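Local coordinates for protein geranyltranstransferase (Campylobacter jejuni, PDB 3NPK) that probably catalyses the condensation of geranyl diphosphate with isopentenyl diphosphate to give farnesyl diphosphate and pyrophosphate in isoprenoid biosynthesis, at residues L5-I10 with H41-Q45; V50-K55 with G186-L192; L162-E168 with N238-L244. One frame throughout, in Å; residues are numbered along the deposited sequence.

From the N terminus, contact 1 comes first. It closes a loop by bringing the start of helix 42-54 back onto helix 5-14. Contact 2 opens farther along helix 42-54, so the two are in series. They also touch, through Leu5 CD1 and Gln52 CB at 4.1 Å. Contact 2 closes a long loop, joining the end of helix 42-54 to the end of helix 164-189. Contact 3 starts within that loop and closes beyond it, so the two cross. It ties the start of helix 164-189 to the short helix 240-244. Helix 164-189 thus links contacts 2 and 3, whose centres are about 35 Å apart.

Contact 1. Residues L5-I10 with H41-Q45; sequences LKELFI and HFRAQ. With PPV (pyrophosphate), chain C.
Residues 5-10 are helical and pack against the first turn of helix 42-54. Lys6 CA lies 6.9 Å from Gln45 CA, and Phe9 CA lies 7.7 Å from Ala44 CA. His41 is the N-cap residue, with left-handed backbone angles (phi 55°, psi 34°). His41 O accepts from Gln45 N at 2.8 Å. Its side chain (chi1 m) presents a ring face to the edge of Phe9 (chi1 t, chi2 68°). This T-shaped pair has centroids 4.9 Å apart and planes at 79°, with Phe9 CD2 3.5 Å from His41 CD2. Ile10 CG1 meets the edge of the same imidazole, 3.8 Å from His41 CD2.

Arg43 takes no part in the packing between the two segments; its side chain runs to the pyrophosphate, and Arg43 NH1 donates to PPV O31 at 3.1 Å. With Gly39 and Lys40 it lines the diphosphate pocket, consistent with the glycine- and lysine-bearing substrate-binding motif of the all-helical polyprenyl synthases. Lys40 N and Arg92 also bond the ligand.

Ala44 CB sits over a face of Phe9 in a CH-pi contact, 3.8 Å from the ring centroid and 8° off the normal. Gln45 (chi1 m, chi2 m) reaches back to helix 5-14, where Gln45 NE2 donates to Leu5 O at 3.1 Å (angle 147°). The same Leu5 O accepts from Phe9 N within the helix, at 3.0 Å.

Contact 2. Residues V50-K55 with G186-L192; sequences VVQSNK and GCEICEL
Two helix ends meet here in the all-helical fold typical of polyprenyl synthases. Helix 42-54 ends at Asn54, and Lys55 leaves helical angles. The end of helix 164-189 is finished by a Schellman motif. Glu191 has positive phi (56°), Leu192 N bonds Cys187 O at 3.0 Å, and Glu191 N bonds Glu188 O at 3.0 Å. CA atoms are closest at Val50-Gly186 (5.2 Å) and Lys55-Cys190 (5.9 Å).

The backbones come near at Gly186. An ideal CB on Gly186 would lie 2.7 Å from Val50 CB, a clash. Val50 CG1 rests 3.5 Å from Gly186 C.

Apolar packing fills the interface. Val50 and Val51 both have chi1 t. Val50 CG1 is 4.1 Å from Cys187 SG, and Val51 CG2 is 3.9 Å from Ile189 CD1. The CA-to-CB bond of Cys190 (chi1 m) points toward residues 50-55, and Cys190 SG lies 3.8 Å from Val51 CA and 3.8 Å from Lys55 CB. Ile189 and Val51 also touch Ala62 of helix 59-80, while Val50 meets Leu271 of helix 269-282.

Polar links pass through water. One water donates to Asn54 OD1 and Cys190 O, both at 2.7 Å. The extended Lys55 side chain brings its NZ to 4.0 Å from Glu191 OE1, beyond a salt bridge; Glu191 OE2 pairs with Lys127 instead. A second water accepts from Lys55 NZ at 2.9 Å and donates to Ile189 O at 2.8 Å and Glu191 OE1 at 2.6 Å.

Contact 3. Residues L162-E168 with N238-L244; sequences LSLNELE and NSFVNLL
This is a leucine-rich packing contact between the N-terminal end of helix 164-189 and the short helix 240-244 near the periphery of the all-helical fold. The 164-168 part of helix 164-189 and helix 240-244 run nearly antiparallel, at 161°, and their short axes approach to 10.8 Å. CA atoms are closest at Leu162-Asn238 (6.5 Å) and Leu164-Leu243 (6.7 Å).

Both helices have serine N-caps. Ser163 and Glu166 form a capping box: Glu166 N bonds Ser163 OG, and Ser163 N bonds Glu166 OE1, each at 3.0 Å. Ser239 OG accepts from Asn242 N at 3.1 Å.

Leu167 (chi1 t, chi2 p) has the largest area covered in the contact. Leu167 CD2 lies over a face of Phe240 (chi1 m), 4.0 Å from the ring centroid and 4° off the normal, a CH-pi contact. Leu167 CD2 is also 3.8 Å from Leu243 CD1. Glu168 CG meets the ring edge, 3.9 Å from Phe240 CE1. Leu164 CD1 packs 3.9 Å from Leu244 CD2.

Leu162 N donates to Asn238 OD1 at 2.9 Å. A water donates to Asn238 OD1 at 2.6 Å and to Leu162 O at 2.7 Å. Asn238 ND2 bonds the O of Lys160.

Phe240 also packs on Leu209 and Ile213 of helix 194-220, Leu244 touches Thr252 of helix 246-265, and Leu162 meets Phe23 of the second subunit.

Contact 1. Residues L5-I10 with H41-Q45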
# COMPACT_ATOMS: atom_id res chain seq x y z
N LEU A 5 -23.94 14.07 -2.48
CA LEU A 5 -22.74 13.24 -2.57
C LEU A 5 -21.97 13.19 -1.26
O LEU A 5 -21.36 12.18 -0.95
CB LEU A 5 -21.82 13.74 -3.69
CG LEU A 5 -22.43 13.70 -5.10
CD1 LEU A 5 -21.44 14.17 -6.19
CD2 LEU A 5 -22.95 12.31 -5.40
N LYS A 6 -21.99 14.28 -0.51
CA LYS A 6 -21.29 14.31 0.77
C LYS A 6 -21.86 13.25 1.71
O LYS A 6 -21.12 12.44 2.29
CB LYS A 6 -21.42 15.70 1.41
CG LYS A 6 -20.90 15.78 2.82
CD LYS A 6 -21.15 17.18 3.39
CE LYS A 6 -20.26 17.46 4.58
NZ LYS A 6 -20.50 16.50 5.68
N GLU A 7 -23.18 13.26 1.85
CA GLU A 7 -23.84 12.33 2.76
C GLU A 7 -23.79 10.90 2.22
O GLU A 7 -23.60 9.94 2.98
CB GLU A 7 -25.28 12.76 3.05
CG GLU A 7 -25.34 14.05 3.86
CD GLU A 7 -24.42 14.03 5.08
OE1 GLU A 7 -24.44 13.03 5.84
OE2 GLU A 7 -23.68 15.02 5.28
N LEU A 8 -23.93 10.76 0.91
CA LEU A 8 -23.84 9.45 0.28
C LEU A 8 -22.50 8.81 0.60
O LEU A 8 -22.43 7.64 0.99
CB LEU A 8 -24.00 9.58 -1.23
CG LEU A 8 -23.99 8.27 -2.03
CD1 LEU A 8 -25.26 7.49 -1.80
CD2 LEU A 8 -23.81 8.56 -3.51
N PHE A 9 -21.41 9.56 0.43
CA PHE A 9 -20.09 9.02 0.74
C PHE A 9 -19.87 8.72 2.24
O PHE A 9 -19.31 7.67 2.61
CB PHE A 9 -18.95 9.90 0.23
CG PHE A 9 -17.62 9.29 0.50
CD1 PHE A 9 -17.25 8.13 -0.18
CD2 PHE A 9 -16.80 9.77 1.51
CE1 PHE A 9 -16.05 7.49 0.10
CE2 PHE A 9 -15.59 9.14 1.80
CZ PHE A 9 -15.21 8.00 1.08
N ILE A 10 -20.29 9.62 3.12
CA ILE A 10 -20.17 9.35 4.54
C ILE A 10 -20.89 8.06 4.93
O ILE A 10 -20.37 7.24 5.69
CB ILE A 10 -20.70 10.52 5.38
CG1 ILE A 10 -19.76 11.72 5.23
CG2 ILE A 10 -20.81 10.11 6.86
CD1 ILE A 10 -20.32 13.01 5.76
N HIS A 41 -13.36 14.93 3.05
CA HIS A 41 -13.53 14.02 1.89
C HIS A 41 -13.45 14.73 0.56
O HIS A 41 -14.14 14.35 -0.38
CB HIS A 41 -14.85 13.26 1.94
CG HIS A 41 -15.07 12.51 3.21
ND1 HIS A 41 -14.06 11.89 3.92
CD2 HIS A 41 -16.21 12.26 3.90
CE1 HIS A 41 -14.56 11.32 4.99
NE2 HIS A 41 -15.87 11.53 5.00
N PHE A 42 -12.61 15.75 0.50
CA PHE A 42 -12.44 16.54 -0.73
C PHE A 42 -12.06 15.64 -1.91
O PHE A 42 -12.61 15.76 -3.00
CB PHE A 42 -11.37 17.62 -0.46
CG PHE A 42 -10.98 18.44 -1.67
CD1 PHE A 42 -11.88 19.33 -2.25
CD2 PHE A 42 -9.70 18.36 -2.18
CE1 PHE A 42 -11.49 20.10 -3.35
CE2 PHE A 42 -9.31 19.12 -3.27
CZ PHE A 42 -10.21 19.99 -3.86
N ARG A 43 -11.12 14.72 -1.69
CA ARG A 43 -10.68 13.87 -2.79
C ARG A 43 -11.80 12.94 -3.26
O ARG A 43 -12.07 12.83 -4.47
CB ARG A 43 -9.42 13.10 -2.39
CG ARG A 43 -8.26 14.06 -2.16
CD ARG A 43 -7.17 13.49 -1.26
NE ARG A 43 -6.15 14.51 -0.96
CZ ARG A 43 -6.28 15.47 -0.06
NH1 ARG A 43 -7.39 15.56 0.68
NH2 ARG A 43 -5.30 16.36 0.13
N ALA A 44 -12.45 12.25 -2.33
CA ALA A 44 -13.64 11.46 -2.66
C ALA A 44 -14.66 12.29 -3.44
O ALA A 44 -15.20 11.83 -4.45
CB ALA A 44 -14.29 10.91 -1.38
N GLN A 45 -14.93 13.51 -2.98
CA GLN A 45 -15.95 14.34 -3.62
C GLN A 45 -15.57 14.81 -5.02
O GLN A 45 -16.45 14.91 -5.90
CB GLN A 45 -16.35 15.51 -2.73
CG GLN A 45 -17.03 15.06 -1.42
CD GLN A 45 -18.21 14.14 -1.69
OE1 GLN A 45 -18.93 14.31 -2.68
NE2 GLN A 45 -18.41 13.14 -0.84
O11 PPV C . -5.33 17.60 4.68
P1 PPV C . -6.96 17.82 4.50
O21 PPV C . -7.36 19.42 4.58
O31 PPV C . -7.40 17.31 3.20
OPP PPV C . -7.64 17.09 5.80
P2 PPV C . -9.02 16.21 5.89
O12 PPV C . -9.10 15.88 7.50
O22 PPV C . -8.84 14.78 5.12
O32 PPV C . -10.20 16.97 5.44

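Contact 2. Residues V50-K55 with G186-L192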
# COMPACT_ATOMS: atom_id res chain seq x y z
N VAL A 50 -17.07 14.11 -10.72
CA VAL A 50 -16.81 13.74 -12.11
C VAL A 50 -17.78 12.65 -12.57
O VAL A 50 -18.44 12.78 -13.60
CB VAL A 50 -15.35 13.29 -12.34
CG1 VAL A 50 -15.17 12.78 -13.78
CG2 VAL A 50 -14.38 14.45 -12.05
N VAL A 51 -17.88 11.57 -11.79
CA VAL A 51 -18.76 10.47 -12.17
C VAL A 51 -20.23 10.92 -12.27
O VAL A 51 -20.92 10.63 -13.26
CB VAL A 51 -18.63 9.27 -11.20
CG1 VAL A 51 -19.59 8.15 -11.60
CG2 VAL A 51 -17.19 8.76 -11.19
N GLN A 52 -20.70 11.63 -11.25
CA GLN A 52 -22.09 12.10 -11.26
C GLN A 52 -22.39 12.93 -12.51
O GLN A 52 -23.47 12.81 -13.10
CB GLN A 52 -22.39 12.90 -9.99
CG GLN A 52 -23.80 13.51 -9.95
CD GLN A 52 -24.91 12.48 -10.01
OE1 GLN A 52 -24.69 11.28 -9.85
NE2 GLN A 52 -26.13 12.96 -10.25
N SER A 53 -21.44 13.76 -12.92
CA SER A 53 -21.64 14.69 -14.03
C SER A 53 -21.62 14.00 -15.39
O SER A 53 -22.15 14.52 -16.37
CB SER A 53 -20.57 15.79 -14.00
OG SER A 53 -19.33 15.31 -14.49
N ASN A 54 -20.99 12.84 -15.46
CA ASN A 54 -20.73 12.22 -16.75
C ASN A 54 -21.45 10.88 -16.96
O ASN A 54 -22.05 10.63 -18.02
CB ASN A 54 -19.22 12.03 -16.92
CG ASN A 54 -18.85 11.71 -18.34
OD1 ASN A 54 -18.70 10.56 -18.71
ND2 ASN A 54 -18.72 12.75 -19.16
N LYS A 55 -21.37 10.02 -15.95
CA LYS A 55 -22.05 8.72 -15.99
C LYS A 55 -22.69 8.45 -14.64
O LYS A 55 -22.19 7.64 -13.86
CB LYS A 55 -21.06 7.61 -16.34
CG LYS A 55 -20.76 7.49 -17.82
CD LYS A 55 -20.13 6.13 -18.11
CE LYS A 55 -19.68 6.03 -19.55
NZ LYS A 55 -19.29 4.62 -19.88
N GLY A 186 -12.02 9.63 -11.57
CA GLY A 186 -13.42 9.83 -11.96
C GLY A 186 -13.57 9.67 -13.48
O GLY A 186 -14.51 9.02 -13.97
N CYS A 187 -12.63 10.23 -14.23
CA CYS A 187 -12.67 10.14 -15.69
C CYS A 187 -12.51 8.69 -16.14
O CYS A 187 -13.20 8.22 -17.07
CB CYS A 187 -11.57 11.00 -16.31
SG CYS A 187 -11.74 12.77 -16.01
N GLU A 188 -11.61 7.96 -15.48
CA GLU A 188 -11.35 6.58 -15.86
C GLU A 188 -12.56 5.68 -15.60
O GLU A 188 -12.88 4.80 -16.41
CB GLU A 188 -10.09 6.05 -15.18
CG GLU A 188 -8.83 6.73 -15.79
CD GLU A 188 -7.52 6.40 -15.08
OE1 GLU A 188 -7.51 6.22 -13.84
OE2 GLU A 188 -6.50 6.33 -15.81
N ILE A 189 -13.24 5.89 -14.47
CA ILE A 189 -14.49 5.16 -14.22
C ILE A 189 -15.48 5.33 -15.38
O ILE A 189 -16.15 4.37 -15.81
CB ILE A 189 -15.14 5.64 -12.91
CG1 ILE A 189 -14.31 5.17 -11.72
CG2 ILE A 189 -16.58 5.12 -12.78
CD1 ILE A 189 -14.60 5.94 -10.43
N CYS A 190 -15.55 6.56 -15.90
CA CYS A 190 -16.48 6.91 -16.97
C CYS A 190 -15.96 6.57 -18.37
O CYS A 190 -16.67 6.80 -19.36
CB CYS A 190 -16.79 8.40 -16.90
SG CYS A 190 -17.63 8.88 -15.39
N GLU A 191 -14.73 6.07 -18.43
CA GLU A 191 -14.07 5.77 -19.70
C GLU A 191 -14.04 7.01 -20.60
O GLU A 191 -14.23 6.93 -21.83
CB GLU A 191 -14.72 4.55 -20.38
CG GLU A 191 -14.41 3.25 -19.65
CD GLU A 191 -15.19 2.07 -20.20
OE1 GLU A 191 -16.35 1.90 -19.82
OE2 GLU A 191 -14.63 1.30 -21.01
N LEU A 192 -13.78 8.16 -19.98
CA LEU A 192 -13.62 9.41 -20.73
C LEU A 192 -12.34 9.36 -21.57
O LEU A 192 -11.35 8.75 -21.17
CB LEU A 192 -13.57 10.60 -19.77
CG LEU A 192 -13.55 12.00 -20.40
CD1 LEU A 192 -14.86 12.32 -21.13
CD2 LEU A 192 -13.26 13.04 -19.33
O HOH W 1 -17.27 9.18 -20.55
O HOH W 2 -17.58 3.35 -17.98

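Contact 3. Residues L162-E168 with N238-L244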
# COMPACT_ATOMS: atom_id res chain seq x y z
N LEU A 162 15.17 25.76 0.16
CA LEU A 162 14.70 25.30 -1.15
C LEU A 162 14.56 26.47 -2.10
O LEU A 162 14.24 27.58 -1.68
CB LEU A 162 13.33 24.63 -1.02
CG LEU A 162 13.31 23.31 -0.26
CD1 LEU A 162 11.92 22.71 -0.24
CD2 LEU A 162 14.34 22.34 -0.84
N SER A 163 14.78 26.20 -3.38
CA SER A 163 14.50 27.15 -4.43
C SER A 163 13.00 27.10 -4.72
O SER A 163 12.30 26.19 -4.27
CB SER A 163 15.25 26.77 -5.70
OG SER A 163 14.68 25.59 -6.24
N LEU A 164 12.53 28.07 -5.49
CA LEU A 164 11.12 28.10 -5.90
C LEU A 164 10.76 26.83 -6.67
O LEU A 164 9.74 26.20 -6.40
CB LEU A 164 10.88 29.31 -6.80
CG LEU A 164 9.52 30.03 -6.77
CD1 LEU A 164 9.17 30.65 -8.14
CD2 LEU A 164 8.40 29.18 -6.26
N ASN A 165 11.60 26.45 -7.64
CA ASN A 165 11.31 25.24 -8.41
C ASN A 165 11.26 23.99 -7.53
O ASN A 165 10.41 23.10 -7.72
CB ASN A 165 12.30 25.07 -9.55
CG ASN A 165 12.05 26.03 -10.70
OD1 ASN A 165 10.99 26.68 -10.76
ND2 ASN A 165 13.00 26.12 -11.62
N GLU A 166 12.14 23.93 -6.54
CA GLU A 166 12.17 22.80 -5.62
C GLU A 166 10.92 22.77 -4.73
O GLU A 166 10.34 21.70 -4.49
CB GLU A 166 13.43 22.85 -4.76
CG GLU A 166 14.64 22.41 -5.54
CD GLU A 166 15.95 22.69 -4.84
OE1 GLU A 166 15.99 23.53 -3.92
OE2 GLU A 166 16.96 22.06 -5.24
N LEU A 167 10.51 23.94 -4.27
CA LEU A 167 9.31 24.03 -3.44
C LEU A 167 8.08 23.63 -4.26
O LEU A 167 7.22 22.91 -3.77
CB LEU A 167 9.18 25.45 -2.87
CG LEU A 167 8.04 25.69 -1.89
CD1 LEU A 167 8.12 24.76 -0.68
CD2 LEU A 167 8.05 27.15 -1.44
N GLU A 168 8.01 24.08 -5.52
CA GLU A 168 6.93 23.66 -6.41
C GLU A 168 6.92 22.15 -6.60
O GLU A 168 5.86 21.53 -6.56
CB GLU A 168 7.06 24.38 -7.76
CG GLU A 168 6.67 25.83 -7.69
CD GLU A 168 7.13 26.66 -8.88
OE1 GLU A 168 7.99 26.19 -9.66
OE2 GLU A 168 6.64 27.79 -9.02
N ASN A 238 10.52 27.12 4.56
CA ASN A 238 10.32 27.35 3.13
C ASN A 238 8.87 27.69 2.82
O ASN A 238 7.97 26.89 3.05
CB ASN A 238 10.71 26.11 2.33
CG ASN A 238 12.18 25.75 2.49
OD1 ASN A 238 13.06 26.49 2.06
ND2 ASN A 238 12.44 24.60 3.12
N SER A 239 8.64 28.87 2.26
CA SER A 239 7.27 29.21 1.87
C SER A 239 7.25 30.05 0.61
O SER A 239 8.24 30.71 0.27
CB SER A 239 6.53 29.91 3.02
OG SER A 239 6.52 31.32 2.85
N PHE A 240 6.12 30.02 -0.09
CA PHE A 240 5.99 30.78 -1.33
C PHE A 240 6.05 32.28 -1.04
O PHE A 240 6.49 33.07 -1.89
CB PHE A 240 4.66 30.43 -2.02
CG PHE A 240 4.66 29.08 -2.69
CD1 PHE A 240 5.26 28.91 -3.93
CD2 PHE A 240 4.03 27.99 -2.10
CE1 PHE A 240 5.25 27.67 -4.56
CE2 PHE A 240 4.01 26.75 -2.73
CZ PHE A 240 4.61 26.59 -3.96
N VAL A 241 5.61 32.67 0.15
CA VAL A 241 5.63 34.07 0.55
C VAL A 241 7.07 34.55 0.80
O VAL A 241 7.45 35.64 0.40
CB VAL A 241 4.77 34.32 1.80
CG1 VAL A 241 4.89 35.77 2.25
CG2 VAL A 241 3.31 33.97 1.51
N ASN A 242 7.86 33.71 1.46
CA ASN A 242 9.26 34.04 1.71
C ASN A 242 10.06 34.20 0.43
O ASN A 242 10.89 35.10 0.31
CB ASN A 242 9.91 32.98 2.60
CG ASN A 242 9.43 33.04 4.03
OD1 ASN A 242 9.13 34.12 4.55
ND2 ASN A 242 9.36 31.88 4.69
N LEU A 243 9.80 33.32 -0.53
CA LEU A 243 10.54 33.32 -1.79
C LEU A 243 10.08 34.42 -2.73
O LEU A 243 10.90 35.09 -3.36
CB LEU A 243 10.39 31.97 -2.49
CG LEU A 243 11.09 30.78 -1.84
CD1 LEU A 243 10.82 29.51 -2.61
CD2 LEU A 243 12.59 31.05 -1.77
N LEU A 244 8.76 34.61 -2.81
CA LEU A 244 8.19 35.53 -3.79
C LEU A 244 7.87 36.90 -3.21
O LEU A 244 7.79 37.89 -3.94
CB LEU A 244 6.92 34.93 -4.39
CG LEU A 244 7.06 33.62 -5.17
CD1 LEU A 244 5.69 33.02 -5.47
CD2 LEU A 244 7.85 33.85 -6.45
O HOH W 3 13.09 28.60 0.58